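Long-range contact in heme oxygenase 1 (Synechocystis sp., PDB 1WE1), which cleaves the heme ring with oxygen and reducing equivalents to biliverdin IXalpha, carbon monoxide and iron, probably supplying biliverdin for the chromophores of the photosynthetic antennae: residues 9-20 against 189-200. Numbering follows the deposited sequence.
With HEM (protoporphyrin IX containing Fe), chain H.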
ATOM      1  N   LEU A   9      -9.625 -13.498   4.806  1.00 50.89           N
ATOM      2  CA  LEU A   9      -9.267 -12.199   4.247  1.00 51.26           C
ATOM      3  C   LEU A   9      -9.150 -12.340   2.736  1.00 51.98           C
ATOM      4  O   LEU A   9      -9.699 -11.535   1.992  1.00 50.42           O
ATOM      5  CB  LEU A   9      -7.943 -11.692   4.828  1.00 48.61           C
ATOM      6  CG  LEU A   9      -8.111 -10.990   6.178  1.00 47.11           C
ATOM      7  CD1 LEU A   9      -6.769 -10.789   6.829  1.00 46.66           C
ATOM      8  CD2 LEU A   9      -8.827  -9.676   5.983  1.00 44.70           C
ATOM      9  N   ARG A  10      -8.462 -13.385   2.286  1.00 53.32           N
ATOM     10  CA  ARG A  10      -8.292 -13.594   0.858  1.00 55.90           C
ATOM     11  C   ARG A  10      -9.617 -13.722   0.115  1.00 56.14           C
ATOM     12  O   ARG A  10      -9.836 -13.058  -0.893  1.00 57.67           O
ATOM     13  CB  ARG A  10      -7.422 -14.826   0.579  1.00 57.71           C
ATOM     14  CG  ARG A  10      -7.185 -15.064  -0.919  1.00 60.69           C
ATOM     15  CD  ARG A  10      -6.232 -16.215  -1.194  1.00 64.15           C
ATOM     16  NE  ARG A  10      -6.202 -16.568  -2.616  1.00 68.08           N
ATOM     17  CZ  ARG A  10      -5.596 -15.855  -3.563  1.00 70.43           C
ATOM     18  NH1 ARG A  10      -4.953 -14.736  -3.255  1.00 71.92           N
ATOM     19  NH2 ARG A  10      -5.629 -16.262  -4.829  1.00 70.09           N
ATOM     20  N   GLU A  11     -10.505 -14.574   0.593  1.00 56.77           N
ATOM     21  CA  GLU A  11     -11.778 -14.719  -0.093  1.00 56.59           C
ATOM     22  C   GLU A  11     -12.622 -13.480   0.135  1.00 54.12           C
ATOM     23  O   GLU A  11     -13.324 -13.028  -0.763  1.00 55.30           O
ATOM     24  CB  GLU A  11     -12.521 -15.965   0.403  1.00 58.75           C
ATOM     25  CG  GLU A  11     -11.829 -17.275   0.049  1.00 63.01           C
ATOM     26  CD  GLU A  11     -11.702 -17.490  -1.459  1.00 66.76           C
ATOM     27  OE1 GLU A  11     -12.738 -17.430  -2.161  1.00 67.33           O
ATOM     28  OE2 GLU A  11     -10.568 -17.726  -1.939  1.00 67.78           O
ATOM     29  N   GLY A  12     -12.529 -12.924   1.339  1.00 52.56           N
ATOM     30  CA  GLY A  12     -13.309 -11.747   1.700  1.00 51.28           C
ATOM     31  C   GLY A  12     -13.023 -10.432   0.990  1.00 50.36           C
ATOM     32  O   GLY A  12     -13.877  -9.545   0.976  1.00 50.63           O
ATOM     33  N   THR A  13     -11.833 -10.288   0.414  1.00 49.02           N
ATOM     34  CA  THR A  13     -11.478  -9.062  -0.296  1.00 46.98           C
ATOM     35  C   THR A  13     -11.411  -9.306  -1.800  1.00 47.93           C
ATOM     36  O   THR A  13     -10.913  -8.472  -2.551  1.00 48.10           O
ATOM     37  CB  THR A  13     -10.114  -8.499   0.180  1.00 44.20           C
ATOM     38  OG1 THR A  13      -9.095  -9.497   0.046  1.00 43.91           O
ATOM     39  CG2 THR A  13     -10.193  -8.072   1.622  1.00 41.73           C
ATOM     40  N   LYS A  14     -11.909 -10.456  -2.239  1.00 48.35           N
ATOM     41  CA  LYS A  14     -11.903 -10.795  -3.657  1.00 49.11           C
ATOM     42  C   LYS A  14     -12.536  -9.665  -4.469  1.00 50.01           C
ATOM     43  O   LYS A  14     -11.905  -9.104  -5.358  1.00 51.60           O
ATOM     44  CB  LYS A  14     -12.660 -12.105  -3.890  1.00 48.23           C
ATOM     45  N   LYS A  15     -13.782  -9.333  -4.150  1.00 50.01           N
ATOM     46  CA  LYS A  15     -14.509  -8.271  -4.841  1.00 50.34           C
ATOM     47  C   LYS A  15     -13.744  -6.940  -4.855  1.00 49.90           C
ATOM     48  O   LYS A  15     -13.484  -6.376  -5.914  1.00 48.73           O
ATOM     49  CB  LYS A  15     -15.861  -8.066  -4.167  1.00 52.78           C
ATOM     50  CG  LYS A  15     -16.711  -6.963  -4.764  1.00 56.40           C
ATOM     51  CD  LYS A  15     -17.273  -7.387  -6.103  1.00 60.28           C
ATOM     52  CE  LYS A  15     -18.230  -6.352  -6.661  1.00 61.32           C
ATOM     53  NZ  LYS A  15     -18.798  -6.816  -7.961  1.00 62.54           N
ATOM     54  N   SER A  16     -13.393  -6.440  -3.674  1.00 47.54           N
ATOM     55  CA  SER A  16     -12.682  -5.177  -3.576  1.00 46.68           C
ATOM     56  C   SER A  16     -11.427  -5.086  -4.424  1.00 46.88           C
ATOM     57  O   SER A  16     -11.214  -4.089  -5.098  1.00 47.66           O
ATOM     58  CB  SER A  16     -12.325  -4.876  -2.124  1.00 46.83           C
ATOM     59  OG  SER A  16     -13.452  -4.398  -1.419  1.00 47.46           O
ATOM     60  N   HIS A  17     -10.588  -6.114  -4.387  1.00 46.78           N
ATOM     61  CA  HIS A  17      -9.361  -6.109  -5.173  1.00 46.01           C
ATOM     62  C   HIS A  17      -9.708  -5.972  -6.648  1.00 46.40           C
ATOM     63  O   HIS A  17      -8.991  -5.326  -7.415  1.00 47.61           O
ATOM     64  CB  HIS A  17      -8.577  -7.397  -4.941  1.00 44.90           C
ATOM     65  CG  HIS A  17      -7.178  -7.356  -5.468  1.00 43.08           C
ATOM     66  ND1 HIS A  17      -6.884  -7.448  -6.812  1.00 39.65           N
ATOM     67  CD2 HIS A  17      -5.987  -7.277  -4.826  1.00 41.77           C
ATOM     68  CE1 HIS A  17      -5.572  -7.439  -6.971  1.00 41.23           C
ATOM     69  NE2 HIS A  17      -5.005  -7.339  -5.782  1.00 42.68           N
ATOM     70  N   SER A  18     -10.817  -6.584  -7.036  1.00 46.64           N
ATOM     71  CA  SER A  18     -11.290  -6.524  -8.410  1.00 47.16           C
ATOM     72  C   SER A  18     -11.677  -5.078  -8.787  1.00 47.05           C
ATOM     73  O   SER A  18     -11.368  -4.617  -9.887  1.00 44.95           O
ATOM     74  CB  SER A  18     -12.486  -7.463  -8.579  1.00 46.87           C
ATOM     75  OG  SER A  18     -13.237  -7.119  -9.730  1.00 53.41           O
ATOM     76  N   MET A  19     -12.345  -4.370  -7.877  1.00 46.50           N
ATOM     77  CA  MET A  19     -12.736  -2.985  -8.131  1.00 47.61           C
ATOM     78  C   MET A  19     -11.484  -2.117  -8.200  1.00 47.60           C
ATOM     79  O   MET A  19     -11.415  -1.156  -8.962  1.00 47.57           O
ATOM     80  CB  MET A  19     -13.640  -2.470  -7.018  1.00 48.16           C
ATOM     81  CG  MET A  19     -15.030  -3.068  -7.002  1.00 51.41           C
ATOM     82  SD  MET A  19     -15.794  -2.829  -5.369  1.00 56.81           S
ATOM     83  CE  MET A  19     -16.090  -1.031  -5.353  1.00 54.79           C
ATOM     84  N   ALA A  20     -10.492  -2.467  -7.396  1.00 46.93           N
ATOM     85  CA  ALA A  20      -9.236  -1.732  -7.371  1.00 47.37           C
ATOM     86  C   ALA A  20      -8.592  -1.733  -8.763  1.00 48.40           C
ATOM     87  O   ALA A  20      -8.173  -0.694  -9.273  1.00 47.89           O
ATOM     88  CB  ALA A  20      -8.299  -2.366  -6.356  1.00 42.27           C
ATOM     89  N   VAL A 189     -11.922  -8.578   8.625  1.00 48.79           N
ATOM     90  CA  VAL A 189     -12.215  -8.692   7.213  1.00 48.14           C
ATOM     91  C   VAL A 189     -12.935  -7.423   6.753  1.00 50.04           C
ATOM     92  O   VAL A 189     -12.590  -6.829   5.724  1.00 50.29           O
ATOM     93  CB  VAL A 189     -13.083  -9.923   6.929  1.00 46.47           C
ATOM     94  CG1 VAL A 189     -13.539  -9.931   5.476  1.00 45.02           C
ATOM     95  CG2 VAL A 189     -12.281 -11.173   7.220  1.00 46.74           C
ATOM     96  N   ASP A 190     -13.923  -6.983   7.516  1.00 50.89           N
ATOM     97  CA  ASP A 190     -14.630  -5.775   7.123  1.00 53.68           C
ATOM     98  C   ASP A 190     -13.691  -4.573   7.058  1.00 52.52           C
ATOM     99  O   ASP A 190     -13.800  -3.752   6.158  1.00 51.89           O
ATOM    100  CB  ASP A 190     -15.792  -5.508   8.074  1.00 55.98           C
ATOM    101  CG  ASP A 190     -16.974  -6.425   7.804  1.00 61.30           C
ATOM    102  OD1 ASP A 190     -17.914  -6.448   8.634  1.00 64.23           O
ATOM    103  OD2 ASP A 190     -16.959  -7.119   6.755  1.00 61.42           O
ATOM    104  N   GLU A 191     -12.758  -4.484   8.002  1.00 51.85           N
ATOM    105  CA  GLU A 191     -11.807  -3.378   8.026  1.00 50.36           C
ATOM    106  C   GLU A 191     -10.906  -3.416   6.781  1.00 49.06           C
ATOM    107  O   GLU A 191     -10.535  -2.375   6.237  1.00 46.57           O
ATOM    108  CB  GLU A 191     -10.958  -3.445   9.302  1.00 49.65           C
ATOM    109  CG  GLU A 191     -10.008  -2.262   9.497  1.00 51.02           C
ATOM    110  CD  GLU A 191     -10.728  -0.943   9.718  1.00 49.08           C
ATOM    111  OE1 GLU A 191     -10.052   0.097   9.826  1.00 50.55           O
ATOM    112  OE2 GLU A 191     -11.966  -0.941   9.787  1.00 50.23           O
ATOM    113  N   ALA A 192     -10.565  -4.620   6.332  1.00 47.36           N
ATOM    114  CA  ALA A 192      -9.728  -4.779   5.157  1.00 47.27           C
ATOM    115  C   ALA A 192     -10.426  -4.173   3.931  1.00 47.55           C
ATOM    116  O   ALA A 192      -9.806  -3.453   3.145  1.00 46.05           O
ATOM    117  CB  ALA A 192      -9.432  -6.250   4.925  1.00 45.06           C
ATOM    118  N   ASN A 193     -11.711  -4.473   3.768  1.00 47.50           N
ATOM    119  CA  ASN A 193     -12.468  -3.928   2.650  1.00 49.53           C
ATOM    120  C   ASN A 193     -12.551  -2.403   2.786  1.00 50.25           C
ATOM    121  O   ASN A 193     -12.727  -1.682   1.793  1.00 48.54           O
ATOM    122  CB  ASN A 193     -13.873  -4.542   2.597  1.00 51.20           C
ATOM    123  CG  ASN A 193     -13.876  -5.936   1.995  1.00 54.03           C
ATOM    124  OD1 ASN A 193     -13.623  -6.108   0.799  1.00 53.45           O
ATOM    125  ND2 ASN A 193     -14.153  -6.942   2.821  1.00 54.39           N
ATOM    126  N   ASP A 194     -12.422  -1.915   4.015  1.00 50.02           N
ATOM    127  CA  ASP A 194     -12.449  -0.478   4.255  1.00 51.60           C
ATOM    128  C   ASP A 194     -11.146   0.119   3.718  1.00 50.01           C
ATOM    129  O   ASP A 194     -11.164   1.107   2.979  1.00 49.65           O
ATOM    130  CB  ASP A 194     -12.570  -0.172   5.756  1.00 55.61           C
ATOM    131  CG  ASP A 194     -14.012  -0.086   6.231  1.00 59.64           C
ATOM    132  OD1 ASP A 194     -14.771  -1.060   6.045  1.00 63.65           O
ATOM    133  OD2 ASP A 194     -14.389   0.962   6.799  1.00 64.23           O
ATOM    134  N   ALA A 195     -10.023  -0.491   4.094  1.00 45.93           N
ATOM    135  CA  ALA A 195      -8.715  -0.027   3.655  1.00 44.38           C
ATOM    136  C   ALA A 195      -8.639  -0.009   2.134  1.00 42.61           C
ATOM    137  O   ALA A 195      -8.136   0.943   1.551  1.00 42.93           O
ATOM    138  CB  ALA A 195      -7.620  -0.913   4.224  1.00 45.01           C
ATOM    139  N   PHE A 196      -9.138  -1.056   1.489  1.00 39.49           N
ATOM    140  CA  PHE A 196      -9.112  -1.088   0.038  1.00 40.10           C
ATOM    141  C   PHE A 196      -9.777   0.173  -0.506  1.00 40.72           C
ATOM    142  O   PHE A 196      -9.244   0.833  -1.398  1.00 40.85           O
ATOM    143  CB  PHE A 196      -9.862  -2.304  -0.511  1.00 37.35           C
ATOM    144  CG  PHE A 196      -8.990  -3.481  -0.797  1.00 37.87           C
ATOM    145  CD1 PHE A 196      -8.555  -4.315   0.230  1.00 39.08           C
ATOM    146  CD2 PHE A 196      -8.613  -3.778  -2.101  1.00 38.02           C
ATOM    147  CE1 PHE A 196      -7.762  -5.426  -0.043  1.00 38.00           C
ATOM    148  CE2 PHE A 196      -7.818  -4.888  -2.380  1.00 37.73           C
ATOM    149  CZ  PHE A 196      -7.395  -5.710  -1.347  1.00 37.21           C
ATOM    150  N   ALA A 197     -10.948   0.499   0.031  1.00 39.93           N
ATOM    151  CA  ALA A 197     -11.680   1.665  -0.425  1.00 40.26           C
ATOM    152  C   ALA A 197     -10.834   2.921  -0.238  1.00 41.13           C
ATOM    153  O   ALA A 197     -10.865   3.821  -1.071  1.00 42.49           O
ATOM    154  CB  ALA A 197     -12.986   1.791   0.330  1.00 37.45           C
ATOM    155  N   MET A 198     -10.075   2.979   0.848  1.00 40.57           N
ATOM    156  CA  MET A 198      -9.238   4.139   1.107  1.00 41.86           C
ATOM    157  C   MET A 198      -8.080   4.279   0.110  1.00 42.31           C
ATOM    158  O   MET A 198      -7.629   5.385  -0.186  1.00 39.73           O
ATOM    159  CB  MET A 198      -8.717   4.086   2.536  1.00 42.16           C
ATOM    160  CG  MET A 198      -9.830   4.258   3.534  1.00 46.07           C
ATOM    161  SD  MET A 198      -9.274   4.393   5.228  1.00 51.62           S
ATOM    162  CE  MET A 198      -9.258   2.640   5.724  1.00 50.84           C
ATOM    163  N   ASN A 199      -7.604   3.151  -0.404  1.00 41.72           N
ATOM    164  CA  ASN A 199      -6.537   3.168  -1.387  1.00 42.39           C
ATOM    165  C   ASN A 199      -7.167   3.649  -2.680  1.00 42.48           C
ATOM    166  O   ASN A 199      -6.627   4.501  -3.381  1.00 43.14           O
ATOM    167  CB  ASN A 199      -5.964   1.763  -1.571  1.00 40.85           C
ATOM    168  CG  ASN A 199      -4.981   1.406  -0.496  1.00 40.07           C
ATOM    169  OD1 ASN A 199      -3.827   1.799  -0.556  1.00 43.56           O
ATOM    170  ND2 ASN A 199      -5.434   0.682   0.512  1.00 40.96           N
ATOM    171  N   MET A 200      -8.336   3.099  -2.975  1.00 42.27           N
ATOM    172  CA  MET A 200      -9.049   3.449  -4.178  1.00 41.56           C
ATOM    173  C   MET A 200      -9.387   4.932  -4.233  1.00 43.23           C
ATOM    174  O   MET A 200      -9.394   5.526  -5.310  1.00 44.05           O
ATOM    175  CB  MET A 200     -10.312   2.603  -4.291  1.00 40.51           C
ATOM    176  CG  MET A 200     -10.033   1.130  -4.505  1.00 39.50           C
ATOM    177  SD  MET A 200     -11.444   0.244  -5.192  1.00 40.26           S
ATOM    178  CE  MET A 200     -12.204  -0.427  -3.685  1.00 37.51           C
TER
HETATM  179  CHA HEM H 300      -2.832  -9.969  -4.209  1.00 50.55           C
HETATM  180  CHB HEM H 300      -3.663  -5.726  -2.040  1.00 46.77           C
HETATM  181  CHC HEM H 300      -4.137  -3.755  -6.450  1.00 48.70           C
HETATM  182  CHD HEM H 300      -1.828  -7.532  -8.299  1.00 51.06           C
HETATM  183  C1A HEM H 300      -3.153  -9.036  -3.200  1.00 48.65           C
HETATM  184  C2A HEM H 300      -3.372  -9.324  -1.791  1.00 48.54           C
HETATM  185  C3A HEM H 300      -3.655  -8.131  -1.186  1.00 48.00           C
HETATM  186  C4A HEM H 300      -3.537  -7.103  -2.232  1.00 47.97           C
HETATM  187  CMA HEM H 300      -3.998  -7.862   0.247  1.00 44.47           C
HETATM  188  CAA HEM H 300      -3.240 -10.686  -1.127  1.00 46.32           C
HETATM  189  CBA HEM H 300      -4.420 -11.661  -1.364  1.00 46.58           C
HETATM  190  CGA HEM H 300      -4.285 -12.916  -0.719  1.00 47.74           C
HETATM  191  O1A HEM H 300      -4.961 -13.064   0.374  1.00 46.01           O
HETATM  192  O2A HEM H 300      -3.559 -13.836  -1.147  1.00 47.50           O
HETATM  193  C1B HEM H 300      -3.908  -4.798  -3.065  1.00 46.77           C
HETATM  194  C2B HEM H 300      -4.371  -3.427  -2.855  1.00 46.22           C
HETATM  195  C3B HEM H 300      -4.448  -2.853  -4.090  1.00 47.44           C
HETATM  196  C4B HEM H 300      -4.109  -3.902  -5.050  1.00 46.89           C
HETATM  197  CMB HEM H 300      -4.659  -2.822  -1.504  1.00 44.17           C
HETATM  198  CAB HEM H 300      -4.756  -1.414  -4.460  1.00 45.90           C
HETATM  199  CBB HEM H 300      -6.191  -0.952  -4.092  1.00 47.21           C
HETATM  200  C1C HEM H 300      -3.475  -4.563  -7.339  1.00 49.09           C
HETATM  201  C2C HEM H 300      -3.166  -4.233  -8.723  1.00 51.87           C
HETATM  202  C3C HEM H 300      -2.737  -5.386  -9.275  1.00 52.66           C
HETATM  203  C4C HEM H 300      -2.487  -6.313  -8.196  1.00 50.91           C
HETATM  204  CMC HEM H 300      -3.319  -2.857  -9.341  1.00 48.94           C
HETATM  205  CAC HEM H 300      -2.563  -5.689 -10.765  1.00 52.37           C
HETATM  206  CBC HEM H 300      -1.125  -5.337 -11.240  1.00 54.90           C
HETATM  207  C1D HEM H 300      -1.871  -8.565  -7.331  1.00 53.11           C
HETATM  208  C2D HEM H 300      -1.369  -9.919  -7.553  1.00 52.48           C
HETATM  209  C3D HEM H 300      -1.607 -10.587  -6.395  1.00 53.72           C
HETATM  210  C4D HEM H 300      -2.312  -9.652  -5.484  1.00 50.68           C
HETATM  211  CMD HEM H 300      -0.752 -10.363  -8.840  1.00 50.54           C
HETATM  212  CAD HEM H 300      -1.271 -12.007  -6.006  1.00 56.87           C
HETATM  213  CBD HEM H 300      -2.491 -13.006  -6.239  1.00 62.38           C
HETATM  214  CGD HEM H 300      -2.297 -14.267  -5.628  1.00 67.00           C
HETATM  215  O1D HEM H 300      -1.805 -14.345  -4.440  1.00 70.02           O
HETATM  216  O2D HEM H 300      -2.608 -15.330  -6.239  1.00 67.47           O
HETATM  217  NA  HEM H 300      -3.278  -7.690  -3.451  1.00 49.14           N
HETATM  218  NB  HEM H 300      -3.743  -5.071  -4.404  1.00 46.81           N
HETATM  219  NC  HEM H 300      -3.004  -5.848  -7.015  1.00 50.37           N
HETATM  220  ND  HEM H 300      -2.399  -8.427  -6.049  1.00 50.15           N
HETATM  221 FE   HEM H 300      -3.116  -6.777  -5.230  1.00 47.18          FE
HETATM  222  O   HOH W   1     -13.641  -1.976  -0.808  1.00 32.85           O
HETATM  223  O   HOH W   2     -14.723  -7.828  -1.342  1.00 46.14           O
HETATM  224  O   HOH W   3      -1.434  -6.340  -4.760  1.00 47.27           O
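The proximal side of the heme pocket in this all-helical heme oxygenase is built here, where H17 and F196 meet and helix 14-20 runs beside helix 189-200, their axes 9.6 Å apart and 4° from parallel. H17 is the axial ligand: its NE2 lies 2.0 Å from the heme iron, a water takes the other axial position, and ND1 is hydrogen-bonded to E21, which with the iron bond probably fixes the imidazole's rotation. With CG anti to the backbone N (chi1 -168°), the imidazole extends to the iron past F196, whose CE2 lies 3.4 Å from H17 CA. The two rings meet rim to rim, planes at 58°, while F196 turns one face to the heme methyl CMB. R10 takes its extended chain along one propionate, and NH1 donates to O2A at 2.7 Å; NH2 reaches the other propionate, through O2D, only weakly. Cutting this side chain back to alanine is likely to leave the O2A carboxylate without its arginine partner and that end of the heme less firmly held. Between the helices, N193 bridges the break at T13: ND2 donates to G12 O at 3.2 Å, with that oxygen in its amide plane but the donor above the carbonyl plane. N193 OD1 lies 2.8 Å from S16 OG, and a water links OD1 to S16 N. T13 OG1 and T13 N reach L9 O from opposite faces of its carbonyl plane, doubling the bonds at the helix break. At the C-terminal end of the two segments, M200 SD rests 3.6 Å from A20 N.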